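Local coordinates for protein cellulose 1,4-beta-cellobiosidase (Clostridium thermocellum, PDB 3ZQX) that probably releases cellobiose from cellulose and is represented here by its calcium-containing family 3b carbohydrate-binding module, a type of domain that often attaches to cellulose, at residues S15-K20 / A104-H109; F23-T28 / G95-V100; Y33-I38 / K84-P89. The protein carries 1 engineered substitution. All coordinates share one frame; numbering follows the deposited sequence.

All three contacts belong to one family 3 carbohydrate-binding module of beta-sandwich architecture, and along the chain they are nested: contact 3 inside contact 2, and contact 2 inside contact 1. Contacts 1 and 2 share strand 15-27, their centres about 22 Å apart, and Ile19 CG2 packs 3.8 Å from Phe99 CE2. Contacts 2 and 3 are about 13 Å apart by centres; they are joined by Asn27 ND2, 3.2 Å from Leu88 O. Contacts 1 and 3 lie on opposite sides of the chain's centre, about 19 Å apart at their nearest atoms. The calcium ion, bound by Thr45, Glu47, Asp110, Asn113 and Asp114, is about 5 Å from the side chain of His109 in contact 1.

Contact 1 (S15-K20 / A104-H109); sequences STQEIK and ADWSFH. Engineered in segment 104-109: Trp106 (natural residue Asn).
Thr16 and His109 face each other as an antiparallel hydrogen-bonded pair, but the two bonds are unequal. His109 N reaches Thr16 O at 2.8 Å, while the return bond from Thr16 N to His109 O is weak at 3.3 Å. Beyond this pair the chain turns: Thr16 OG1 accepts from Glu18 N at 168°, an ST turn that carries Gln17 across the loop 104-109. Gln17 NE2 then donates 2.9 Å to Trp106 O, in the carbonyl plane and on a lone pair, with the oxygen also close to the amide plane of Gln17. One water donates to both Gln17 O and Ser107 O, and a second donates to His109 O. Within the loop, Asp105 OD1 takes both Ser107 N, an Asx turn, and Ser107 OG, from the same face of the carboxylate.

Rings carry the packing. Gln17 CG, anti to its carbonyl carbon (chi1 -65°), sits over the centre of Phe108, 3.8 Å from the centroid, in a CH-pi contact; the amide beyond lies nearly parallel to the ring, stacked on it. Ile19 CG1 makes the same kind of contact with His109, 3.7 Å from its centroid and 8° off the normal.

Trp106, an engineered residue, is met at its edge. Gln17 CB lies in the ring plane, and Glu18 OE2 comes 3.5 Å from Trp106 CH2 while it pairs with Arg102 in a salt bridge.

His109 NE2 bonds to Ile101 O, and the ring also meets that of Tyr103, so the imidazole is tied to strand 97-103. Phe108 O accepts from His48, and Ile19 packs on Phe99 and Ile101. The contact thus fastens the loop that follows strand 97-103 to the broken part of strand 15-27, just ahead of calcium ligand Asp110.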
loop_
_atom_site.group_PDB
_atom_site.type_symbol
_atom_site.label_atom_id
_atom_site.label_comp_id
_atom_site.label_asym_id
_atom_site.label_seq_id
_atom_site.Cartn_x
_atom_site.Cartn_y
_atom_site.Cartn_z
ATOM N N SER A 15 16.109 6.678 -8.069
ATOM C CA SER A 15 15.574 6.894 -9.399
ATOM C C SER A 15 15.217 5.544 -10.009
ATOM O O SER A 15 16.091 4.692 -10.201
ATOM C CB SER A 15 16.602 7.611 -10.265
ATOM O OG SER A 15 16.178 7.650 -11.612
ATOM N N THR A 16 13.931 5.324 -10.266
ATOM C CA THR A 16 13.493 4.058 -10.833
ATOM C C THR A 16 12.184 4.250 -11.563
ATOM O O THR A 16 11.389 5.112 -11.194
ATOM C CB THR A 16 13.301 2.983 -9.738
ATOM O OG1 THR A 16 12.812 1.777 -10.333
ATOM C CG2 THR A 16 12.310 3.449 -8.682
ATOM N N GLN A 17 11.938 3.417 -12.564
ATOM C CA GLN A 17 10.652 3.417 -13.234
ATOM C C GLN A 17 9.579 2.668 -12.448
ATOM O O GLN A 17 8.398 2.767 -12.784
ATOM C CB GLN A 17 10.788 2.817 -14.627
ATOM C CG GLN A 17 11.657 3.646 -15.542
ATOM C CD GLN A 17 12.200 2.827 -16.681
ATOM O OE1 GLN A 17 12.892 1.835 -16.461
ATOM N NE2 GLN A 17 11.857 3.205 -17.906
ATOM N N GLU A 18 9.973 1.891 -11.442
ATOM C CA GLU A 18 9.012 1.112 -10.674
ATOM C C GLU A 18 9.240 1.249 -9.174
ATOM O O GLU A 18 10.239 0.768 -8.641
ATOM C CB GLU A 18 9.111 -0.366 -11.064
ATOM C CG GLU A 18 8.692 -0.635 -12.498
ATOM C CD GLU A 18 8.685 -2.108 -12.851
ATOM O OE1 GLU A 18 9.454 -2.875 -12.242
ATOM O OE2 GLU A 18 7.900 -2.497 -13.737
ATOM N N ILE A 19 8.291 1.864 -8.475
ATOM C CA ILE A 19 8.206 1.673 -7.036
ATOM C C ILE A 19 7.813 0.216 -6.852
ATOM O O ILE A 19 6.946 -0.264 -7.579
ATOM C CB ILE A 19 7.141 2.598 -6.402
ATOM C CG1 ILE A 19 7.506 4.070 -6.613
ATOM C CG2 ILE A 19 6.948 2.266 -4.934
ATOM C CD1 ILE A 19 6.409 5.040 -6.203
ATOM N N LYS A 20 8.500 -0.516 -5.977
ATOM C CA LYS A 20 8.202 -1.933 -5.825
ATOM C C LYS A 20 8.452 -2.396 -4.405
ATOM O O LYS A 20 9.547 -2.205 -3.870
ATOM C CB LYS A 20 9.059 -2.754 -6.795
ATOM C CG LYS A 20 8.772 -4.251 -6.780
ATOM C CD LYS A 20 9.615 -5.009 -7.790
ATOM C CE LYS A 20 9.319 -6.497 -7.749
ATOM N NZ LYS A 20 10.129 -7.253 -8.732
ATOM N N ALA A 104 2.513 4.860 -17.345
ATOM C CA ALA A 104 2.201 4.315 -18.663
ATOM C C ALA A 104 3.314 4.579 -19.671
ATOM O O ALA A 104 3.542 3.774 -20.570
ATOM C CB ALA A 104 0.886 4.884 -19.176
ATOM N N ASP A 105 3.979 5.721 -19.549
ATOM C CA ASP A 105 5.075 6.067 -20.450
ATOM C C ASP A 105 6.459 5.663 -19.925
ATOM O O ASP A 105 7.474 6.033 -20.504
ATOM C CB ASP A 105 5.029 7.541 -20.862
ATOM C CG ASP A 105 5.344 8.484 -19.724
ATOM O OD1 ASP A 105 5.631 8.002 -18.606
ATOM O OD2 ASP A 105 5.295 9.714 -19.949
ATOM N N TRP A 106 6.495 4.946 -18.809
ATOM C CA TRP A 106 7.750 4.434 -18.265
ATOM C C TRP A 106 8.711 5.538 -17.823
ATOM O O TRP A 106 9.924 5.356 -17.815
ATOM C CB TRP A 106 8.401 3.426 -19.225
ATOM C CG TRP A 106 7.640 2.136 -19.292
ATOM C CD1 TRP A 106 6.747 1.757 -20.253
ATOM C CD2 TRP A 106 7.700 1.061 -18.352
ATOM N NE1 TRP A 106 6.247 0.508 -19.963
ATOM C CE2 TRP A 106 6.818 0.059 -18.802
ATOM C CE3 TRP A 106 8.412 0.850 -17.168
ATOM C CZ2 TRP A 106 6.635 -1.139 -18.112
ATOM C CZ3 TRP A 106 8.228 -0.338 -16.485
ATOM C CH2 TRP A 106 7.347 -1.316 -16.959
ATOM N N SER A 107 8.144 6.661 -17.385
ATOM C CA SER A 107 8.924 7.729 -16.768
ATOM C C SER A 107 9.528 7.281 -15.443
ATOM O O SER A 107 9.085 6.307 -14.840
ATOM C CB SER A 107 8.045 8.951 -16.500
ATOM O OG SER A 107 7.575 9.537 -17.699
ATOM N N PHE A 108 10.548 8.009 -14.998
ATOM C CA PHE A 108 11.224 7.708 -13.739
ATOM C C PHE A 108 10.608 8.416 -12.539
ATOM O O PHE A 108 10.382 9.631 -12.563
ATOM C CB PHE A 108 12.700 8.105 -13.815
ATOM C CG PHE A 108 13.536 7.196 -14.665
ATOM C CD1 PHE A 108 13.555 7.335 -16.041
ATOM C CD2 PHE A 108 14.309 6.205 -14.088
ATOM C CE1 PHE A 108 14.328 6.500 -16.826
ATOM C CE2 PHE A 108 15.091 5.373 -14.871
ATOM C CZ PHE A 108 15.098 5.525 -16.240
ATOM N N HIS A 109 10.369 7.650 -11.482
ATOM C CA HIS A 109 10.093 8.207 -10.169
ATOM C C HIS A 109 11.355 8.734 -9.510
ATOM O O HIS A 109 12.457 8.261 -9.789
ATOM C CB HIS A 109 9.620 7.122 -9.204
ATOM C CG HIS A 109 8.353 6.435 -9.585
ATOM N ND1 HIS A 109 7.111 6.980 -9.349
ATOM C CD2 HIS A 109 8.138 5.203 -10.101
ATOM C CE1 HIS A 109 6.181 6.121 -9.730
ATOM N NE2 HIS A 109 6.779 5.032 -10.187
HETATM O O HOH W 1 14.347 10.301 -10.622
HETATM O O HOH W 2 7.410 4.148 -14.928
#

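Contact 2 (F23-T28 / G95-V100); sequences FNIVNT and GEIQFV
Phe23 and Ile97 form an antiparallel hydrogen-bonded pair where strands 23-27 and 97-100 run 142° apart, with axes 6.2 Å at their closest. Both bonds are close to straight: Phe23 N to Ile97 O is 2.9 Å, and Ile97 N to Phe23 O is 2.7 Å. Phe23 O also receives the CA-H of Glu96.

The side chains of the pair stand on the same face of the sheet, CB to CB 4.3 Å. Two residues further along, Phe99 sets its ring against that of Phe23 in an offset stack, planes only 3° apart and centroids 4.0 Å apart. Phe23 CZ lies 3.3 Å above the Phe99 plane, displaced toward the rim, while Phe99 CD1 and CE1 sit over the Phe23 ring. Phe99 CG, between its backbone N and carbonyl carbon (chi1 73°), starts the ring toward Phe23. Ile25 CD1 adds a looser touch to Ile97 CD1.

Phe23 also packs on Leu40 and Tyr42 and Ile25 on Leu40, all of strand 38-43 in the facing sheet, so this is sandwich interior. At the other surface Asn24 ND2 donates to Gln6 and Gln93, and Glu96 OE1 takes Gln98 NE2 as well as a salt bridge from Lys22.

The chemistry divides by face: both rings and both isoleucines meet toward the core by apolar packing, whereas Asn24 ND2 and Glu96 OE1 find polar partners on the other side.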
loop_
_atom_site.group_PDB
_atom_site.type_symbol
_atom_site.label_atom_id
_atom_site.label_comp_id
_atom_site.label_asym_id
_atom_site.label_seq_id
_atom_site.Cartn_x
_atom_site.Cartn_y
_atom_site.Cartn_z
ATOM N N PHE A 23 3.170 -5.526 0.690
ATOM C CA PHE A 23 2.386 -5.274 1.892
ATOM C C PHE A 23 1.889 -6.600 2.459
ATOM O O PHE A 23 1.858 -7.615 1.767
ATOM C CB PHE A 23 1.129 -4.434 1.610
ATOM C CG PHE A 23 1.380 -3.155 0.863
ATOM C CD1 PHE A 23 2.222 -2.183 1.371
ATOM C CD2 PHE A 23 0.736 -2.909 -0.338
ATOM C CE1 PHE A 23 2.433 -0.994 0.674
ATOM C CE2 PHE A 23 0.942 -1.731 -1.034
ATOM C CZ PHE A 23 1.788 -0.773 -0.524
ATOM N N ASN A 24 1.535 -6.595 3.737
ATOM C CA ASN A 24 0.798 -7.696 4.334
ATOM C C ASN A 24 -0.171 -7.072 5.315
ATOM O O ASN A 24 0.266 -6.334 6.197
ATOM C CB ASN A 24 1.780 -8.629 5.050
ATOM C CG ASN A 24 1.110 -9.817 5.700
ATOM O OD1 ASN A 24 0.068 -10.293 5.239
ATOM N ND2 ASN A 24 1.708 -10.306 6.787
ATOM N N ILE A 25 -1.463 -7.369 5.193
ATOM C CA ILE A 25 -2.442 -6.844 6.133
ATOM C C ILE A 25 -2.772 -7.936 7.135
ATOM O O ILE A 25 -3.212 -9.018 6.758
ATOM C CB ILE A 25 -3.720 -6.352 5.430
ATOM C CG1 ILE A 25 -3.384 -5.190 4.489
ATOM C CG2 ILE A 25 -4.762 -5.933 6.466
ATOM C CD1 ILE A 25 -4.527 -4.789 3.586
ATOM N N VAL A 26 -2.538 -7.647 8.412
ATOM C CA VAL A 26 -2.694 -8.637 9.473
ATOM C C VAL A 26 -3.823 -8.200 10.388
ATOM O O VAL A 26 -3.835 -7.060 10.848
ATOM C CB VAL A 26 -1.393 -8.771 10.291
ATOM C CG1 VAL A 26 -1.556 -9.828 11.364
ATOM C CG2 VAL A 26 -0.212 -9.111 9.379
ATOM N N ASN A 27 -4.782 -9.090 10.645
ATOM C CA ASN A 27 -5.879 -8.744 11.528
ATOM C C ASN A 27 -5.513 -9.248 12.910
ATOM O O ASN A 27 -5.680 -10.428 13.221
ATOM C CB ASN A 27 -7.143 -9.436 11.021
ATOM C CG ASN A 27 -8.369 -9.003 11.767
ATOM O OD1 ASN A 27 -8.274 -8.364 12.811
ATOM N ND2 ASN A 27 -9.539 -9.340 11.234
ATOM N N THR A 28 -5.118 -8.317 13.775
ATOM C CA THR A 28 -4.632 -8.663 15.105
ATOM C C THR A 28 -5.730 -8.568 16.146
ATOM O O THR A 28 -5.502 -8.871 17.316
ATOM C CB THR A 28 -3.464 -7.756 15.571
ATOM O OG1 THR A 28 -3.945 -6.427 15.810
ATOM C CG2 THR A 28 -2.346 -7.727 14.547
ATOM N N GLY A 95 -1.396 -12.300 3.701
ATOM C CA GLY A 95 -0.161 -12.714 3.068
ATOM C C GLY A 95 0.319 -11.614 2.141
ATOM O O GLY A 95 -0.300 -10.554 2.022
ATOM N N GLU A 96 1.433 -11.864 1.469
ATOM C CA GLU A 96 2.054 -10.822 0.673
ATOM C C GLU A 96 1.118 -10.255 -0.383
ATOM O O GLU A 96 0.397 -10.994 -1.072
ATOM C CB GLU A 96 3.335 -11.338 0.018
ATOM C CG GLU A 96 3.112 -12.448 -0.998
ATOM C CD GLU A 96 4.395 -12.900 -1.656
ATOM O OE1 GLU A 96 5.084 -12.067 -2.271
ATOM O OE2 GLU A 96 4.712 -14.106 -1.574
ATOM N N ILE A 97 1.118 -8.929 -0.482
ATOM C CA ILE A 97 0.514 -8.254 -1.613
ATOM C C ILE A 97 1.669 -7.558 -2.310
ATOM O O ILE A 97 2.147 -6.513 -1.859
ATOM C CB ILE A 97 -0.530 -7.210 -1.155
ATOM C CG1 ILE A 97 -1.592 -7.861 -0.258
ATOM C CG2 ILE A 97 -1.162 -6.538 -2.365
ATOM C CD1 ILE A 97 -2.544 -6.863 0.396
ATOM N N GLN A 98 2.095 -8.108 -3.439
ATOM C CA GLN A 98 3.173 -7.479 -4.178
ATOM C C GLN A 98 2.627 -6.219 -4.817
ATOM O O GLN A 98 1.464 -6.177 -5.239
ATOM C CB GLN A 98 3.719 -8.429 -5.234
ATOM C CG GLN A 98 4.385 -9.637 -4.616
ATOM C CD GLN A 98 5.050 -10.553 -5.615
ATOM O OE1 GLN A 98 5.227 -10.211 -6.791
ATOM N NE2 GLN A 98 5.440 -11.728 -5.148
ATOM N N PHE A 99 3.450 -5.179 -4.881
ATOM C CA PHE A 99 3.022 -3.983 -5.585
ATOM C C PHE A 99 4.123 -3.369 -6.404
ATOM O O PHE A 99 5.286 -3.319 -5.976
ATOM C CB PHE A 99 2.382 -2.936 -4.644
ATOM C CG PHE A 99 3.346 -2.202 -3.736
ATOM C CD1 PHE A 99 3.788 -2.768 -2.546
ATOM C CD2 PHE A 99 3.752 -0.907 -4.048
ATOM C CE1 PHE A 99 4.648 -2.072 -1.712
ATOM C CE2 PHE A 99 4.598 -0.206 -3.209
ATOM C CZ PHE A 99 5.047 -0.788 -2.043
ATOM N N VAL A 100 3.727 -2.905 -7.587
ATOM C CA VAL A 100 4.533 -2.060 -8.446
ATOM C C VAL A 100 3.688 -0.846 -8.809
ATOM O O VAL A 100 2.488 -0.984 -9.117
ATOM C CB VAL A 100 4.931 -2.804 -9.731
ATOM C CG1 VAL A 100 5.378 -1.832 -10.820
ATOM C CG2 VAL A 100 6.021 -3.827 -9.431
#

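Contact 3 (Y33-I38 / K84-P89)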
loop_
_atom_site.group_PDB
_atom_site.type_symbol
_atom_site.label_atom_id
_atom_site.label_comp_id
_atom_site.label_asym_id
_atom_site.label_seq_id
_atom_site.Cartn_x
_atom_site.Cartn_y
_atom_site.Cartn_z
ATOM N N TYR A 33 -13.378 -9.375 9.373
ATOM C CA TYR A 33 -13.813 -8.319 8.468
ATOM C C TYR A 33 -13.976 -8.836 7.055
ATOM O O TYR A 33 -13.468 -9.909 6.710
ATOM C CB TYR A 33 -12.780 -7.196 8.412
ATOM C CG TYR A 33 -12.555 -6.472 9.707
ATOM C CD1 TYR A 33 -13.608 -5.867 10.379
ATOM C CD2 TYR A 33 -11.286 -6.372 10.247
ATOM C CE1 TYR A 33 -13.410 -5.191 11.554
ATOM C CE2 TYR A 33 -11.069 -5.690 11.427
ATOM C CZ TYR A 33 -12.139 -5.096 12.071
ATOM O OH TYR A 33 -11.953 -4.397 13.242
ATOM N N SER A 34 -14.658 -8.049 6.232
ATOM C CA SER A 34 -14.440 -8.115 4.799
ATOM C C SER A 34 -13.432 -7.044 4.398
ATOM O O SER A 34 -13.543 -5.887 4.823
ATOM C CB SER A 34 -15.725 -7.875 4.025
ATOM O OG SER A 34 -15.414 -7.814 2.645
ATOM N N LEU A 35 -12.464 -7.423 3.574
ATOM C CA LEU A 35 -11.534 -6.462 3.024
ATOM C C LEU A 35 -12.232 -5.376 2.212
ATOM O O LEU A 35 -11.647 -4.315 1.988
ATOM C CB LEU A 35 -10.461 -7.159 2.191
ATOM C CG LEU A 35 -9.391 -7.855 3.031
ATOM C CD1 LEU A 35 -8.694 -8.938 2.228
ATOM C CD2 LEU A 35 -8.379 -6.838 3.535
ATOM N N LYS A 36 -13.470 -5.600 1.782
ATOM C CA LYS A 36 -14.178 -4.556 1.054
ATOM C C LYS A 36 -14.323 -3.292 1.898
ATOM O O LYS A 36 -14.531 -2.202 1.354
ATOM C CB LYS A 36 -15.553 -5.038 0.604
ATOM C CG LYS A 36 -16.589 -5.041 1.714
ATOM C CD LYS A 36 -17.918 -5.609 1.244
ATOM C CE LYS A 36 -18.927 -5.648 2.384
ATOM N NZ LYS A 36 -19.175 -4.288 2.944
ATOM N N ASP A 37 -14.206 -3.439 3.219
ATOM C CA ASP A 37 -14.364 -2.324 4.157
ATOM C C ASP A 37 -13.046 -1.651 4.550
ATOM O O ASP A 37 -13.049 -0.711 5.349
ATOM C CB ASP A 37 -15.101 -2.798 5.407
ATOM C CG ASP A 37 -16.523 -3.179 5.112
ATOM O OD1 ASP A 37 -17.159 -2.504 4.273
ATOM O OD2 ASP A 37 -17.011 -4.160 5.704
ATOM N N ILE A 38 -11.938 -2.108 3.986
ATOM C CA ILE A 38 -10.618 -1.612 4.368
ATOM C C ILE A 38 -9.945 -0.868 3.217
ATOM O O ILE A 38 -9.990 -1.327 2.074
ATOM C CB ILE A 38 -9.746 -2.787 4.872
ATOM C CG1 ILE A 38 -10.330 -3.346 6.174
ATOM C CG2 ILE A 38 -8.300 -2.361 5.047
ATOM C CD1 ILE A 38 -9.772 -4.683 6.598
ATOM N N LYS A 84 -12.238 -6.239 -3.200
ATOM C CA LYS A 84 -13.526 -6.907 -3.324
ATOM C C LYS A 84 -13.844 -7.616 -2.009
ATOM O O LYS A 84 -13.066 -7.523 -1.045
ATOM C CB LYS A 84 -13.489 -7.883 -4.494
ATOM C CG LYS A 84 -13.328 -7.176 -5.832
ATOM C CD LYS A 84 -13.436 -8.127 -7.002
ATOM C CE LYS A 84 -13.202 -7.393 -8.317
ATOM N NZ LYS A 84 -13.102 -8.352 -9.456
ATOM N N ASP A 85 -14.957 -8.355 -1.963
ATOM C CA ASP A 85 -15.427 -8.842 -0.672
ATOM C C ASP A 85 -14.719 -10.177 -0.468
ATOM O O ASP A 85 -15.252 -11.255 -0.729
ATOM C CB ASP A 85 -16.961 -9.058 -0.808
ATOM C CG ASP A 85 -17.633 -9.532 0.473
ATOM O OD1 ASP A 85 -17.003 -9.543 1.539
ATOM O OD2 ASP A 85 -18.828 -9.890 0.410
ATOM N N VAL A 86 -13.605 -10.065 0.248
ATOM C CA VAL A 86 -12.732 -11.173 0.599
ATOM C C VAL A 86 -12.657 -11.099 2.101
ATOM O O VAL A 86 -12.305 -10.057 2.658
ATOM C CB VAL A 86 -11.311 -11.054 0.002
ATOM C CG1 VAL A 86 -10.402 -12.131 0.582
ATOM C CG2 VAL A 86 -11.358 -11.162 -1.515
ATOM N N LYS A 87 -13.025 -12.185 2.759
ATOM C CA LYS A 87 -13.073 -12.199 4.202
ATOM C C LYS A 87 -11.667 -12.342 4.773
ATOM O O LYS A 87 -10.853 -13.143 4.283
ATOM C CB LYS A 87 -13.979 -13.341 4.687
ATOM C CG LYS A 87 -15.325 -13.452 3.949
ATOM C CD LYS A 87 -16.134 -12.163 4.000
ATOM C CE LYS A 87 -17.534 -12.370 3.420
ATOM N NZ LYS A 87 -18.346 -11.117 3.450
ATOM N N LEU A 88 -11.406 -11.566 5.820
ATOM C CA LEU A 88 -10.145 -11.549 6.548
ATOM C C LEU A 88 -10.444 -11.825 8.020
ATOM O O LEU A 88 -10.886 -10.925 8.746
ATOM C CB LEU A 88 -9.446 -10.199 6.398
ATOM C CG LEU A 88 -8.151 -10.056 7.199
ATOM C CD1 LEU A 88 -7.091 -11.029 6.689
ATOM C CD2 LEU A 88 -7.649 -8.623 7.162
ATOM N N PRO A 89 -10.312 -13.083 8.450
ATOM C CA PRO A 89 -10.715 -13.411 9.819
ATOM C C PRO A 89 -9.803 -12.813 10.887
ATOM O O PRO A 89 -8.631 -12.515 10.642
ATOM C CB PRO A 89 -10.608 -14.937 9.847
ATOM C CG PRO A 89 -9.524 -15.237 8.871
ATOM C CD PRO A 89 -9.753 -14.253 7.747
#
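Asp85 turns one face of its carboxylate to the aliphatic chain of Lys36, whose CD stands almost directly above Asp85 CG at 4.0 Å. Two donors grip the rim of the group at OD1. Ser34 OG donates on the anti side at 2.6 Å, tilted 32° toward the face covered by Lys36, while Lys87 NZ forms a salt bridge on the syn side at 2.8 Å, much nearer the plane and displaced toward the other face.

This cluster flanks a short two-stranded antiparallel ladder, 33-34 with 87-88, at one end of the family 3 beta-sandwich. Tyr33 and Leu88 are its hydrogen-bonded pair: Leu88 N to Tyr33 O is 2.8 Å and nearly straight, and Tyr33 N returns the bond to Leu88 O. Ser34 and Lys87 follow as the non-hydrogen-bonded pair. One more backbone bond, Leu35 N to Val86 O, extends the pairing to where the 3-10 segment 35-37 begins. There the chain turns, with Asp37 N reaching back to Ser34 O.

Leu35 carries the apolar packing. Its CD1 meets Val86 CG1 at 4.0 Å, its CG lies 4.1 Å from Leu88 CB, and its CD2 touches Leu88 CD2. Leu88 also rests on Val3 and Ile25, which joins the ladder to the six-stranded sheet. The ring of Tyr33 leads away from segment 84-89, and its OH finds Asp2, Arg31 and Lys134.

The charges are shared out: Lys36 NZ bends away (chi4 59°) to pair with Asp37 OD1, and its CD lies against Asp85. The salt bridge from Lys87 would be expected to favour the ionised form of Asp85. Ser34 OG both gives and takes, donating to Asp85 while accepting from Lys36 N at 3.1 Å in an ST turn.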